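Local atomic coordinates of putative fimbriae assembly chaperone (Salmonella typhimurium, PDB entry 2CO7), a protein that probably acts as a periplasmic chaperone that helps fold Saf fimbrial subunits and deliver them for assembly. Residues V21-G26 against L128-D133; D88-Q93 against T161-N166. All coordinates share one frame; numbering follows the deposited sequence.

From the N terminus, strand 10-16 comes first. The end of strand 20-24 and the turn after it supply V21-G26. Strands 30-35, 42-50, 59-68 and 73-80 follow before D88-Q93, which leads into strand 91-100. Next, the end of strand 116-131 with the loop beyond it, L128-D133, pairs with V21-G26. Interaction 1 thus closes a loop of 101 residues inside the N-terminal immunoglobulin-like domain. The chain passes on into the C-terminal domain. T161-N166 returns to D88-Q93, so interaction 2 closes a loop of 67 residues between the domains. The two loops cross. Strands 91-100 and 116-131 are neighbours in one sheet, and the salt bridge of R131 to E90 joins the contacts directly.

Interaction 1: V21-G26 against L128-D133; sequences VIYHAG and LIFRPD
V21, Y23 and A25 exchange backbone hydrogen bonds with I129 and R131, as parallel strands do. Four bonds are made. The I129 N to V21 O bond is 2.9 Å long and nearly straight, and the A25 N to R131 O bond, 2.8 Å, carries the pairing just past the end of strand 20-24. On the face of V21 and Y23, L128 CD1 lies 3.7 Å from V21 CG1 and also reaches the edge of the Y23 ring. Y23 CD2 meets F130 CD1 at 3.6 Å, with the ring planes 34° apart. CG is anti to the backbone N in both (chi1 -163° and -176°), and the two side chains cross at a slant on that face. F130 CZ then touches A25 CB at 3.6 Å. On the other face, I22 CD1 packs on I129 CB, while I22 CG2 sits 3.8 Å above the centre of the R131 guanidinium. Farther out, Y23 OH bonds to R80 N and F59 meets the Y23 ring edge-to-face. E90 and D208 form salt bridges with R131. Strand 20-24 is therefore added in parallel to an otherwise antiparallel sheet. The two carboxylates probably fix the rotation of the guanidinium and offset its charge.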
ATOM      1  N   VAL B  21      -6.409 -11.444   2.512  1.00 19.63           N
ATOM      2  CA  VAL B  21      -6.407 -12.836   2.923  1.00 19.36           C
ATOM      3  C   VAL B  21      -7.312 -12.837   4.150  1.00 19.30           C
ATOM      4  O   VAL B  21      -7.072 -12.076   5.124  1.00 20.89           O
ATOM      5  CB  VAL B  21      -4.972 -13.362   3.308  1.00 19.43           C
ATOM      6  CG1 VAL B  21      -5.081 -14.819   3.784  1.00 19.69           C
ATOM      7  CG2 VAL B  21      -4.004 -13.339   2.121  1.00 20.85           C
ATOM      8  N   ILE B  22      -8.363 -13.653   4.118  1.00 19.73           N
ATOM      9  CA  ILE B  22      -9.225 -13.778   5.306  1.00 20.10           C
ATOM     10  C   ILE B  22      -8.765 -15.041   6.050  1.00 20.27           C
ATOM     11  O   ILE B  22      -8.728 -16.153   5.472  1.00 20.78           O
ATOM     12  CB  ILE B  22     -10.726 -13.857   4.951  1.00 20.52           C
ATOM     13  CG1 ILE B  22     -11.127 -12.661   4.060  1.00 21.60           C
ATOM     14  CG2 ILE B  22     -11.612 -14.036   6.281  1.00 20.17           C
ATOM     15  CD1 ILE B  22     -10.792 -11.272   4.649  1.00 21.93           C
ATOM     16  N   TYR B  23      -8.416 -14.853   7.315  1.00 20.41           N
ATOM     17  CA  TYR B  23      -7.916 -15.947   8.167  1.00 19.72           C
ATOM     18  C   TYR B  23      -8.999 -16.371   9.125  1.00 20.29           C
ATOM     19  O   TYR B  23      -9.243 -15.704  10.140  1.00 19.45           O
ATOM     20  CB  TYR B  23      -6.633 -15.505   8.915  1.00 18.92           C
ATOM     21  CG  TYR B  23      -5.830 -16.673   9.487  1.00 18.85           C
ATOM     22  CD1 TYR B  23      -4.587 -17.028   8.942  1.00 18.92           C
ATOM     23  CD2 TYR B  23      -6.310 -17.407  10.573  1.00 19.62           C
ATOM     24  CE1 TYR B  23      -3.835 -18.078   9.481  1.00 17.56           C
ATOM     25  CE2 TYR B  23      -5.579 -18.489  11.096  1.00 17.12           C
ATOM     26  CZ  TYR B  23      -4.330 -18.805  10.546  1.00 17.69           C
ATOM     27  OH  TYR B  23      -3.622 -19.893  11.060  1.00 18.72           O
ATOM     28  N   HIS B  24      -9.643 -17.496   8.805  1.00 19.42           N
ATOM     29  CA  HIS B  24     -10.743 -18.025   9.607  1.00 21.12           C
ATOM     30  C   HIS B  24     -10.139 -18.761  10.803  1.00 20.72           C
ATOM     31  O   HIS B  24      -9.315 -19.633  10.612  1.00 19.98           O
ATOM     32  CB  HIS B  24     -11.599 -18.960   8.760  1.00 21.12           C
ATOM     33  CG  HIS B  24     -12.367 -18.261   7.679  1.00 23.18           C
ATOM     34  ND1 HIS B  24     -11.821 -17.945   6.451  1.00 26.29           N
ATOM     35  CD2 HIS B  24     -13.654 -17.829   7.642  1.00 27.04           C
ATOM     36  CE1 HIS B  24     -12.741 -17.346   5.707  1.00 27.32           C
ATOM     37  NE2 HIS B  24     -13.863 -17.278   6.400  1.00 26.90           N
ATOM     38  N   ALA B  25     -10.522 -18.364  12.005  1.00 20.32           N
ATOM     39  CA  ALA B  25      -9.922 -18.882  13.244  1.00 21.71           C
ATOM     40  C   ALA B  25      -9.769 -20.415  13.353  1.00 22.21           C
ATOM     41  O   ALA B  25      -8.724 -20.903  13.819  1.00 23.80           O
ATOM     42  CB  ALA B  25     -10.665 -18.331  14.481  1.00 21.93           C
ATOM     43  N   GLY B  26     -10.797 -21.171  12.965  1.00 21.10           N
ATOM     44  CA  GLY B  26     -10.734 -22.637  13.087  1.00 20.57           C
ATOM     45  C   GLY B  26      -9.762 -23.352  12.153  1.00 20.62           C
ATOM     46  O   GLY B  26      -9.406 -24.523  12.376  1.00 20.93           O
ATOM     47  N   LEU B 128      -4.568  -8.781   6.100  1.00 19.47           N
ATOM     48  CA  LEU B 128      -4.726 -10.144   6.596  1.00 19.65           C
ATOM     49  C   LEU B 128      -5.707 -10.037   7.771  1.00 19.36           C
ATOM     50  O   LEU B 128      -5.372  -9.543   8.873  1.00 18.67           O
ATOM     51  CB  LEU B 128      -3.381 -10.711   7.050  1.00 19.69           C
ATOM     52  CG  LEU B 128      -3.453 -12.035   7.819  1.00 19.00           C
ATOM     53  CD1 LEU B 128      -4.011 -13.122   6.840  1.00 18.28           C
ATOM     54  CD2 LEU B 128      -2.054 -12.446   8.310  1.00 21.79           C
ATOM     55  N   ILE B 129      -6.917 -10.489   7.529  1.00 18.20           N
ATOM     56  CA  ILE B 129      -8.021 -10.210   8.459  1.00 19.48           C
ATOM     57  C   ILE B 129      -8.354 -11.455   9.216  1.00 19.50           C
ATOM     58  O   ILE B 129      -8.830 -12.448   8.625  1.00 20.41           O
ATOM     59  CB  ILE B 129      -9.261  -9.576   7.765  1.00 18.70           C
ATOM     60  CG1 ILE B 129      -8.860  -8.280   7.006  1.00 20.51           C
ATOM     61  CG2 ILE B 129     -10.388  -9.225   8.792  1.00 20.02           C
ATOM     62  CD1 ILE B 129      -9.962  -7.701   6.023  1.00 19.89           C
ATOM     63  N   PHE B 130      -8.133 -11.377  10.537  1.00 19.09           N
ATOM     64  CA  PHE B 130      -8.412 -12.507  11.396  1.00 18.60           C
ATOM     65  C   PHE B 130      -9.876 -12.522  11.855  1.00 18.10           C
ATOM     66  O   PHE B 130     -10.319 -11.566  12.463  1.00 17.99           O
ATOM     67  CB  PHE B 130      -7.446 -12.537  12.588  1.00 18.62           C
ATOM     68  CG  PHE B 130      -7.633 -13.735  13.460  1.00 20.06           C
ATOM     69  CD1 PHE B 130      -7.091 -14.971  13.087  1.00 18.68           C
ATOM     70  CD2 PHE B 130      -8.337 -13.631  14.663  1.00 19.92           C
ATOM     71  CE1 PHE B 130      -7.258 -16.130  13.949  1.00 17.37           C
ATOM     72  CE2 PHE B 130      -8.502 -14.740  15.511  1.00 21.93           C
ATOM     73  CZ  PHE B 130      -7.964 -15.995  15.146  1.00 21.66           C
ATOM     74  N   ARG B 131     -10.590 -13.605  11.569  1.00 16.77           N
ATOM     75  CA  ARG B 131     -12.015 -13.728  11.904  1.00 17.54           C
ATOM     76  C   ARG B 131     -12.240 -14.881  12.909  1.00 18.98           C
ATOM     77  O   ARG B 131     -12.165 -16.103  12.553  1.00 17.70           O
ATOM     78  CB  ARG B 131     -12.844 -13.910  10.623  1.00 17.52           C
ATOM     79  CG  ARG B 131     -14.379 -13.859  10.864  1.00 17.74           C
ATOM     80  CD  ARG B 131     -15.120 -13.891   9.580  1.00 15.04           C
ATOM     81  NE  ARG B 131     -14.759 -12.719   8.757  1.00 17.46           N
ATOM     82  CZ  ARG B 131     -15.010 -12.600   7.464  1.00 19.64           C
ATOM     83  NH1 ARG B 131     -15.650 -13.574   6.792  1.00 18.07           N
ATOM     84  NH2 ARG B 131     -14.619 -11.502   6.839  1.00 21.62           N
ATOM     85  N   PRO B 132     -12.498 -14.506  14.174  1.00 19.09           N
ATOM     86  CA  PRO B 132     -12.843 -15.479  15.209  1.00 19.90           C
ATOM     87  C   PRO B 132     -13.999 -16.362  14.748  1.00 20.99           C
ATOM     88  O   PRO B 132     -14.846 -15.925  13.966  1.00 20.32           O
ATOM     89  CB  PRO B 132     -13.233 -14.602  16.404  1.00 19.63           C
ATOM     90  CG  PRO B 132     -12.442 -13.338  16.180  1.00 19.88           C
ATOM     91  CD  PRO B 132     -12.466 -13.127  14.714  1.00 19.75           C
ATOM     92  N   ASP B 133     -14.024 -17.598  15.237  1.00 22.19           N
ATOM     93  CA  ASP B 133     -15.022 -18.565  14.794  1.00 23.74           C
ATOM     94  C   ASP B 133     -16.444 -18.133  15.195  1.00 23.31           C
ATOM     95  O   ASP B 133     -17.411 -18.416  14.487  1.00 24.88           O
ATOM     96  CB  ASP B 133     -14.666 -19.946  15.354  1.00 24.52           C
ATOM     97  CG  ASP B 133     -15.287 -21.096  14.555  1.00 27.41           C
ATOM     98  OD1 ASP B 133     -16.049 -21.894  15.153  1.00 26.92           O
ATOM     99  OD2 ASP B 133     -15.031 -21.182  13.337  1.00 30.96           O
TER

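Interaction 2: D88-Q93 against T161-N166; sequences DRETLQ and TPFYMN
E90 is hydrogen-bonded to the 161-166 loop through both its backbone and its side chain. E90 N donates to P162 O over 2.9 Å, almost straight at 171°. Y164 N donates to E90 OE1, 2.8 Å away, from the anti side and somewhat out of the carboxylate plane. In E90, CG lies anti to the carbonyl carbon (chi1 -67°) and the chain beyond it is extended, which carries the carboxylate to the loop backbone. A third bond, L92 N to Y164 OH, is weak. Water 1 donates to E90 OE1 and Y164 O, bridging the two segments beside the direct bond. Within the loop, T161 OG1 accepts from F163 N in an ST turn. E90 OE2 is taken by the salt bridge to R131, so E90 links strand 116-131 to the loop. The contact lies at the junction of the two immunoglobulin-like domains of a PapD-family chaperone, where the start of strand 91-100 faces a loop of the C-terminal domain. Apolar contacts centre on Y164. L92 CB sits over one face of its ring, offset toward the rim, 3.3 Å from Y164 CZ, and makes a CH-pi contact. E90 CB packs at 3.5 Å from Y164 CD2. Two contacts set oxygen against carbon. P162 CB packs against D88 O, 3.5 Å away. E90 OE2 comes to the edge of the F163 ring, with carboxylate and ring planes 77° apart.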
ATOM      1  N   ASP B  88     -14.517 -11.627  19.820  1.00 19.91           N
ATOM      2  CA  ASP B  88     -15.854 -11.052  19.498  1.00 18.32           C
ATOM      3  C   ASP B  88     -15.814 -10.034  18.354  1.00 17.72           C
ATOM      4  O   ASP B  88     -16.799  -9.359  18.099  1.00 17.37           O
ATOM      5  CB  ASP B  88     -16.484 -10.397  20.744  1.00 19.06           C
ATOM      6  CG  ASP B  88     -15.789  -9.102  21.144  1.00 18.88           C
ATOM      7  OD1 ASP B  88     -14.611  -8.916  20.743  1.00 16.79           O
ATOM      8  OD2 ASP B  88     -16.409  -8.275  21.864  1.00 17.23           O
ATOM      9  N   ARG B  89     -14.662  -9.894  17.715  1.00 16.50           N
ATOM     10  CA  ARG B  89     -14.513  -8.984  16.591  1.00 17.30           C
ATOM     11  C   ARG B  89     -13.305  -9.425  15.793  1.00 17.71           C
ATOM     12  O   ARG B  89     -12.391 -10.088  16.340  1.00 17.59           O
ATOM     13  CB  ARG B  89     -14.324  -7.537  17.096  1.00 16.97           C
ATOM     14  CG  ARG B  89     -13.078  -7.355  17.956  1.00 15.27           C
ATOM     15  CD  ARG B  89     -13.194  -6.103  18.846  1.00 16.94           C
ATOM     16  NE  ARG B  89     -14.168  -6.288  19.925  1.00 18.10           N
ATOM     17  CZ  ARG B  89     -14.616  -5.329  20.739  1.00 23.94           C
ATOM     18  NH1 ARG B  89     -15.471  -5.631  21.707  1.00 22.86           N
ATOM     19  NH2 ARG B  89     -14.238  -4.061  20.590  1.00 20.94           N
ATOM     20  N   GLU B  90     -13.278  -9.046  14.520  1.00 18.46           N
ATOM     21  CA  GLU B  90     -12.067  -9.210  13.688  1.00 18.36           C
ATOM     22  C   GLU B  90     -10.874  -8.396  14.202  1.00 18.98           C
ATOM     23  O   GLU B  90     -11.029  -7.395  14.906  1.00 18.38           O
ATOM     24  CB  GLU B  90     -12.351  -8.752  12.253  1.00 18.10           C
ATOM     25  CG  GLU B  90     -13.367  -9.662  11.535  1.00 16.87           C
ATOM     26  CD  GLU B  90     -13.493  -9.355  10.064  1.00 16.90           C
ATOM     27  OE1 GLU B  90     -13.438  -8.169   9.698  1.00 19.11           O
ATOM     28  OE2 GLU B  90     -13.688 -10.302   9.268  1.00 19.16           O
ATOM     29  N   THR B  91      -9.686  -8.825  13.788  1.00 19.72           N
ATOM     30  CA  THR B  91      -8.427  -8.170  14.082  1.00 18.99           C
ATOM     31  C   THR B  91      -7.681  -8.119  12.765  1.00 20.40           C
ATOM     32  O   THR B  91      -7.554  -9.133  12.079  1.00 19.60           O
ATOM     33  CB  THR B  91      -7.557  -8.939  15.113  1.00 19.37           C
ATOM     34  OG1 THR B  91      -8.221  -8.980  16.384  1.00 19.55           O
ATOM     35  CG2 THR B  91      -6.199  -8.215  15.302  1.00 18.98           C
ATOM     36  N   LEU B  92      -7.227  -6.928  12.404  1.00 19.36           N
ATOM     37  CA  LEU B  92      -6.579  -6.725  11.121  1.00 21.10           C
ATOM     38  C   LEU B  92      -5.068  -6.755  11.294  1.00 20.44           C
ATOM     39  O   LEU B  92      -4.538  -6.218  12.278  1.00 21.92           O
ATOM     40  CB  LEU B  92      -7.008  -5.378  10.524  1.00 20.67           C
ATOM     41  CG  LEU B  92      -6.444  -5.242   9.096  1.00 24.44           C
ATOM     42  CD1 LEU B  92      -7.492  -4.745   8.083  1.00 28.85           C
ATOM     43  CD2 LEU B  92      -5.236  -4.371   9.112  1.00 24.17           C
ATOM     44  N   GLN B  93      -4.394  -7.401  10.352  1.00 20.29           N
ATOM     45  CA  GLN B  93      -2.931  -7.340  10.216  1.00 20.47           C
ATOM     46  C   GLN B  93      -2.628  -6.996   8.737  1.00 19.98           C
ATOM     47  O   GLN B  93      -3.542  -6.918   7.889  1.00 19.85           O
ATOM     48  CB  GLN B  93      -2.334  -8.746  10.499  1.00 21.41           C
ATOM     49  CG  GLN B  93      -2.297  -9.248  11.881  1.00 26.23           C
ATOM     50  CD  GLN B  93      -3.629  -9.713  12.452  1.00 20.81           C
ATOM     51  OE1 GLN B  93      -3.776  -9.714  13.632  1.00 23.97           O
ATOM     52  NE2 GLN B  93      -4.568 -10.151  11.609  1.00 22.74           N
ATOM     53  N   THR B 161     -20.828  -3.323  13.915  1.00 20.28           N
ATOM     54  CA  THR B 161     -20.639  -4.753  13.652  1.00 19.46           C
ATOM     55  C   THR B 161     -19.248  -5.194  14.063  1.00 20.39           C
ATOM     56  O   THR B 161     -18.376  -4.344  14.228  1.00 20.06           O
ATOM     57  CB  THR B 161     -20.818  -5.090  12.113  1.00 18.50           C
ATOM     58  OG1 THR B 161     -19.624  -4.810  11.388  1.00 18.91           O
ATOM     59  CG2 THR B 161     -21.985  -4.314  11.495  1.00 20.31           C
ATOM     60  N   PRO B 162     -19.041  -6.520  14.229  1.00 21.42           N
ATOM     61  CA  PRO B 162     -17.713  -7.085  14.505  1.00 21.14           C
ATOM     62  C   PRO B 162     -16.715  -7.111  13.359  1.00 20.75           C
ATOM     63  O   PRO B 162     -15.625  -7.648  13.560  1.00 21.33           O
ATOM     64  CB  PRO B 162     -18.015  -8.525  14.954  1.00 21.75           C
ATOM     65  CG  PRO B 162     -19.372  -8.836  14.345  1.00 23.25           C
ATOM     66  CD  PRO B 162     -20.111  -7.541  14.248  1.00 21.73           C
ATOM     67  N   PHE B 163     -17.032  -6.499  12.208  1.00 20.01           N
ATOM     68  CA  PHE B 163     -16.201  -6.640  11.010  1.00 19.28           C
ATOM     69  C   PHE B 163     -15.446  -5.388  10.665  1.00 19.42           C
ATOM     70  O   PHE B 163     -15.971  -4.300  10.857  1.00 19.82           O
ATOM     71  CB  PHE B 163     -17.057  -6.991   9.784  1.00 19.40           C
ATOM     72  CG  PHE B 163     -17.758  -8.319   9.891  1.00 18.92           C
ATOM     73  CD1 PHE B 163     -19.077  -8.377  10.365  1.00 19.37           C
ATOM     74  CD2 PHE B 163     -17.102  -9.501   9.605  1.00 21.11           C
ATOM     75  CE1 PHE B 163     -19.733  -9.593  10.491  1.00 20.50           C
ATOM     76  CE2 PHE B 163     -17.757 -10.734   9.711  1.00 21.06           C
ATOM     77  CZ  PHE B 163     -19.080 -10.776  10.168  1.00 19.95           C
ATOM     78  N   TYR B 164     -14.249  -5.533  10.076  1.00 19.12           N
ATOM     79  CA  TYR B 164     -13.721  -4.426   9.294  1.00 18.89           C
ATOM     80  C   TYR B 164     -14.591  -4.201   8.078  1.00 19.66           C
ATOM     81  O   TYR B 164     -14.904  -5.148   7.356  1.00 19.04           O
ATOM     82  CB  TYR B 164     -12.269  -4.657   8.826  1.00 19.80           C
ATOM     83  CG  TYR B 164     -11.336  -4.644   9.998  1.00 18.91           C
ATOM     84  CD1 TYR B 164     -10.645  -3.492  10.346  1.00 22.02           C
ATOM     85  CD2 TYR B 164     -11.197  -5.780  10.803  1.00 21.71           C
ATOM     86  CE1 TYR B 164      -9.804  -3.472  11.459  1.00 21.99           C
ATOM     87  CE2 TYR B 164     -10.336  -5.772  11.925  1.00 20.88           C
ATOM     88  CZ  TYR B 164      -9.671  -4.621  12.245  1.00 21.34           C
ATOM     89  OH  TYR B 164      -8.818  -4.596  13.321  1.00 21.92           O
ATOM     90  N   MET B 165     -14.898  -2.930   7.820  1.00 18.43           N
ATOM     91  CA  MET B 165     -15.788  -2.549   6.718  1.00 18.97           C
ATOM     92  C   MET B 165     -14.938  -1.800   5.694  1.00 19.62           C
ATOM     93  O   MET B 165     -14.530  -0.657   5.902  1.00 19.63           O
ATOM     94  CB  MET B 165     -16.942  -1.671   7.253  1.00 20.60           C
ATOM     95  CG  MET B 165     -18.011  -2.456   7.997  1.00 19.53           C
ATOM     96  SD  MET B 165     -19.004  -3.456   6.826  1.00 20.48           S
ATOM     97  CE  MET B 165     -20.013  -4.442   7.953  1.00 22.63           C
ATOM     98  N   ASN B 166     -14.628  -2.482   4.608  1.00 18.94           N
ATOM     99  CA  ASN B 166     -13.720  -1.947   3.635  1.00 19.68           C
ATOM    100  C   ASN B 166     -14.599  -1.365   2.555  1.00 20.13           C
ATOM    101  O   ASN B 166     -15.062  -2.081   1.679  1.00 20.40           O
ATOM    102  CB  ASN B 166     -12.811  -3.079   3.144  1.00 21.19           C
ATOM    103  CG  ASN B 166     -11.939  -3.605   4.263  1.00 22.52           C
ATOM    104  OD1 ASN B 166     -11.087  -2.873   4.802  1.00 21.66           O
ATOM    105  ND2 ASN B 166     -12.177  -4.855   4.670  1.00 22.76           N
TER
HETATM  106  O   HOH W   1     -13.616  -7.673   6.984  1.00 11.14           O
HETATM  107  O   HOH W   2     -10.289  -5.158  16.292  1.00 17.70           O